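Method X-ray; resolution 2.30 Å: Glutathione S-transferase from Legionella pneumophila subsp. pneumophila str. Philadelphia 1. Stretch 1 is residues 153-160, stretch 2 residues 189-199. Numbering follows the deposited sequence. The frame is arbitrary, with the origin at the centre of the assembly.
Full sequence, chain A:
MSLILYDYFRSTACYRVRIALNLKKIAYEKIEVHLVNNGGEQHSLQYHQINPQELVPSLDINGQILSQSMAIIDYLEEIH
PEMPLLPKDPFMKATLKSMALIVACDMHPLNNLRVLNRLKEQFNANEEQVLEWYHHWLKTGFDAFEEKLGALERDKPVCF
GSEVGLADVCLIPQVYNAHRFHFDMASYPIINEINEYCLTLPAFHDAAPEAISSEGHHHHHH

Stretch 1, residues 153-160: ERDKPVCF
Stretch 2, residues 189-199: PIINEINEYCL

Residues 153-160 form an irregular, mostly extended segment against residues 189-199, helical from Pro189 through at least Tyr197. No hydrogen bond crosses between them; 427 Å² is buried, mainly by apolar contact. Register is set at Pro157, whose CA lies 4.3 Å from Ile194 CA. Pro157 (phi/psi -81/69, C-gamma exo) brings its O to 3.2 Å from Ile194 CA; the 148° angle at hydrogen supports a CA-H...O contact. The nearby helix amides are already spent on i-to-i+4 bonds, such as Tyr197 N to Glu193 O at 2.8 Å, so they are not available as donors to Pro157 O.

Tyr197 (chi1 173°, t; chi2 78°) points CA-to-CB toward the segment, and its ring meets Pro157, Lys156 and Val158. Pro157 CB packs 3.4 Å from Tyr197 CB, and Pro157 CD sits 4.3 Å from the ring centroid, 29° off the normal, an off-centre CH-pi contact. Val158, chi1 m, places CG1 3.9 Å from Tyr197 CE2, although its CA-to-CB bond points away from the helix. Lys156 CD approaches Tyr197 OH at 3.7 Å.

Ile194 (m, t) reaches Cys159, with CD1 4.2 Å from SG (chi1 m). Arg154 (p, t, p; chi4 68°) curls back on its own segment: NE donates to Val158 O at 2.7 Å and NH2 to Cys159 O at 3.0 Å. Ile190 (m, t) covers one guanidinium face, CG2 lying 4.0 Å from Arg154 CZ.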

# COMPACT_ATOMS: atom_id res chain seq x y z
N GLU A 153 -4.77 -22.22 -7.13
CA GLU A 153 -5.81 -23.22 -7.04
C GLU A 153 -6.67 -22.91 -5.84
O GLU A 153 -6.20 -22.30 -4.87
CB GLU A 153 -5.17 -24.60 -6.90
CG GLU A 153 -4.34 -25.01 -8.12
CD GLU A 153 -5.21 -25.56 -9.25
OE1 GLU A 153 -5.98 -26.52 -8.99
OE2 GLU A 153 -5.13 -25.04 -10.39
N ARG A 154 -7.94 -23.31 -5.91
CA ARG A 154 -8.91 -23.01 -4.87
C ARG A 154 -9.95 -24.13 -4.81
O ARG A 154 -10.15 -24.83 -5.80
CB ARG A 154 -9.57 -21.65 -5.15
CG ARG A 154 -10.25 -21.55 -6.53
CD ARG A 154 -10.72 -20.12 -6.83
NE ARG A 154 -9.61 -19.17 -6.94
CZ ARG A 154 -8.72 -19.19 -7.93
NH1 ARG A 154 -8.82 -20.11 -8.87
NH2 ARG A 154 -7.74 -18.30 -7.97
N ASP A 155 -10.60 -24.28 -3.66
CA ASP A 155 -11.66 -25.26 -3.47
C ASP A 155 -13.03 -24.61 -3.62
O ASP A 155 -14.04 -25.29 -3.81
CB ASP A 155 -11.56 -25.91 -2.08
CG ASP A 155 -10.95 -27.29 -2.14
OD1 ASP A 155 -10.21 -27.58 -3.11
OD2 ASP A 155 -11.22 -28.11 -1.22
N LYS A 156 -13.03 -23.29 -3.53
CA LYS A 156 -14.24 -22.50 -3.68
C LYS A 156 -13.86 -21.20 -4.38
O LYS A 156 -12.71 -21.03 -4.78
CB LYS A 156 -14.87 -22.22 -2.31
CG LYS A 156 -14.07 -22.77 -1.14
CD LYS A 156 -14.67 -22.30 0.18
CE LYS A 156 -14.65 -23.40 1.23
NZ LYS A 156 -15.76 -24.41 1.03
N PRO A 157 -14.84 -20.29 -4.56
CA PRO A 157 -14.54 -18.97 -5.12
C PRO A 157 -13.97 -18.00 -4.08
O PRO A 157 -14.63 -17.04 -3.67
CB PRO A 157 -15.89 -18.50 -5.66
CG PRO A 157 -16.74 -19.73 -5.72
CD PRO A 157 -16.28 -20.57 -4.58
N VAL A 158 -12.75 -18.28 -3.65
CA VAL A 158 -11.92 -17.37 -2.89
C VAL A 158 -10.63 -17.23 -3.67
O VAL A 158 -10.42 -17.95 -4.66
CB VAL A 158 -11.61 -17.91 -1.50
CG1 VAL A 158 -12.90 -18.03 -0.69
CG2 VAL A 158 -10.91 -19.27 -1.60
N CYS A 159 -9.77 -16.31 -3.25
CA CYS A 159 -8.57 -15.99 -4.01
C CYS A 159 -7.63 -17.20 -4.10
O CYS A 159 -7.06 -17.50 -5.16
CB CYS A 159 -7.85 -14.77 -3.41
SG CYS A 159 -8.63 -13.17 -3.89
N PHE A 160 -7.50 -17.89 -2.98
CA PHE A 160 -6.59 -19.02 -2.88
C PHE A 160 -7.02 -20.00 -1.80
O PHE A 160 -7.29 -19.62 -0.67
CB PHE A 160 -5.18 -18.51 -2.56
CG PHE A 160 -4.25 -19.59 -2.10
CD1 PHE A 160 -3.63 -20.43 -3.01
CD2 PHE A 160 -4.04 -19.81 -0.75
CE1 PHE A 160 -2.80 -21.44 -2.58
CE2 PHE A 160 -3.21 -20.81 -0.32
CZ PHE A 160 -2.58 -21.63 -1.24
N PRO A 189 -13.78 -13.28 -15.00
CA PRO A 189 -14.65 -14.37 -14.53
C PRO A 189 -14.31 -14.87 -13.12
O PRO A 189 -15.22 -15.02 -12.30
CB PRO A 189 -14.38 -15.49 -15.54
CG PRO A 189 -13.75 -14.83 -16.72
CD PRO A 189 -13.04 -13.64 -16.22
N ILE A 190 -13.03 -15.12 -12.85
CA ILE A 190 -12.65 -15.66 -11.55
C ILE A 190 -12.98 -14.66 -10.47
O ILE A 190 -13.50 -15.01 -9.40
CB ILE A 190 -11.15 -15.99 -11.46
CG1 ILE A 190 -10.73 -16.92 -12.60
CG2 ILE A 190 -10.83 -16.61 -10.11
CD1 ILE A 190 -9.26 -17.35 -12.50
N ILE A 191 -12.69 -13.40 -10.76
CA ILE A 191 -13.01 -12.31 -9.84
C ILE A 191 -14.51 -12.19 -9.63
O ILE A 191 -14.99 -12.08 -8.50
CB ILE A 191 -12.45 -10.97 -10.35
CG1 ILE A 191 -10.98 -10.83 -9.92
CG2 ILE A 191 -13.29 -9.82 -9.82
CD1 ILE A 191 -10.19 -9.77 -10.70
N ASN A 192 -15.25 -12.21 -10.73
CA ASN A 192 -16.71 -12.17 -10.67
C ASN A 192 -17.28 -13.30 -9.81
O ASN A 192 -18.22 -13.09 -9.05
CB ASN A 192 -17.32 -12.15 -12.08
CG ASN A 192 -17.06 -10.84 -12.81
OD1 ASN A 192 -16.80 -9.82 -12.17
ND2 ASN A 192 -17.13 -10.86 -14.14
N GLU A 193 -16.68 -14.49 -9.91
CA GLU A 193 -17.09 -15.63 -9.09
C GLU A 193 -16.79 -15.42 -7.62
O GLU A 193 -17.65 -15.68 -6.77
CB GLU A 193 -16.38 -16.90 -9.53
CG GLU A 193 -16.68 -17.36 -10.93
CD GLU A 193 -15.74 -18.46 -11.38
OE1 GLU A 193 -14.76 -18.75 -10.65
OE2 GLU A 193 -15.98 -19.03 -12.47
N ILE A 194 -15.56 -14.99 -7.32
CA ILE A 194 -15.12 -14.79 -5.94
C ILE A 194 -15.97 -13.75 -5.24
O ILE A 194 -16.44 -13.96 -4.12
CB ILE A 194 -13.65 -14.31 -5.87
CG1 ILE A 194 -12.70 -15.38 -6.41
CG2 ILE A 194 -13.28 -13.94 -4.45
CD1 ILE A 194 -11.27 -14.90 -6.61
N ASN A 195 -16.16 -12.62 -5.92
CA ASN A 195 -17.02 -11.56 -5.40
C ASN A 195 -18.43 -12.07 -5.09
O ASN A 195 -18.97 -11.81 -4.01
CB ASN A 195 -17.12 -10.40 -6.39
CG ASN A 195 -18.00 -9.28 -5.87
OD1 ASN A 195 -17.75 -8.72 -4.80
ND2 ASN A 195 -19.04 -8.95 -6.62
N GLU A 196 -19.01 -12.78 -6.04
CA GLU A 196 -20.33 -13.38 -5.84
C GLU A 196 -20.32 -14.27 -4.61
O GLU A 196 -21.13 -14.10 -3.69
CB GLU A 196 -20.75 -14.21 -7.05
CG GLU A 196 -21.66 -13.50 -8.03
CD GLU A 196 -22.56 -14.47 -8.77
OE1 GLU A 196 -22.46 -15.69 -8.50
OE2 GLU A 196 -23.37 -14.03 -9.62
N TYR A 197 -19.41 -15.23 -4.59
CA TYR A 197 -19.30 -16.09 -3.42
C TYR A 197 -19.21 -15.28 -2.13
O TYR A 197 -20.12 -15.32 -1.30
CB TYR A 197 -18.12 -17.04 -3.54
CG TYR A 197 -17.90 -17.82 -2.27
CD1 TYR A 197 -18.70 -18.91 -1.97
CD2 TYR A 197 -16.93 -17.45 -1.35
CE1 TYR A 197 -18.52 -19.62 -0.80
CE2 TYR A 197 -16.75 -18.15 -0.18
CZ TYR A 197 -17.54 -19.24 0.09
OH TYR A 197 -17.36 -19.95 1.25
N CYS A 198 -18.12 -14.53 -1.97
CA CYS A 198 -17.91 -13.77 -0.75
C CYS A 198 -19.14 -12.99 -0.32
O CYS A 198 -19.41 -12.87 0.88
CB CYS A 198 -16.70 -12.83 -0.88
SG CYS A 198 -15.10 -13.68 -0.88
N LEU A 199 -19.89 -12.47 -1.28
CA LEU A 199 -21.02 -11.62 -0.95
C LEU A 199 -22.16 -12.33 -0.21
O LEU A 199 -23.11 -11.70 0.24
CB LEU A 199 -21.52 -10.88 -2.19
CG LEU A 199 -20.56 -9.73 -2.46
CD1 LEU A 199 -20.96 -8.89 -3.68
CD2 LEU A 199 -20.45 -8.86 -1.21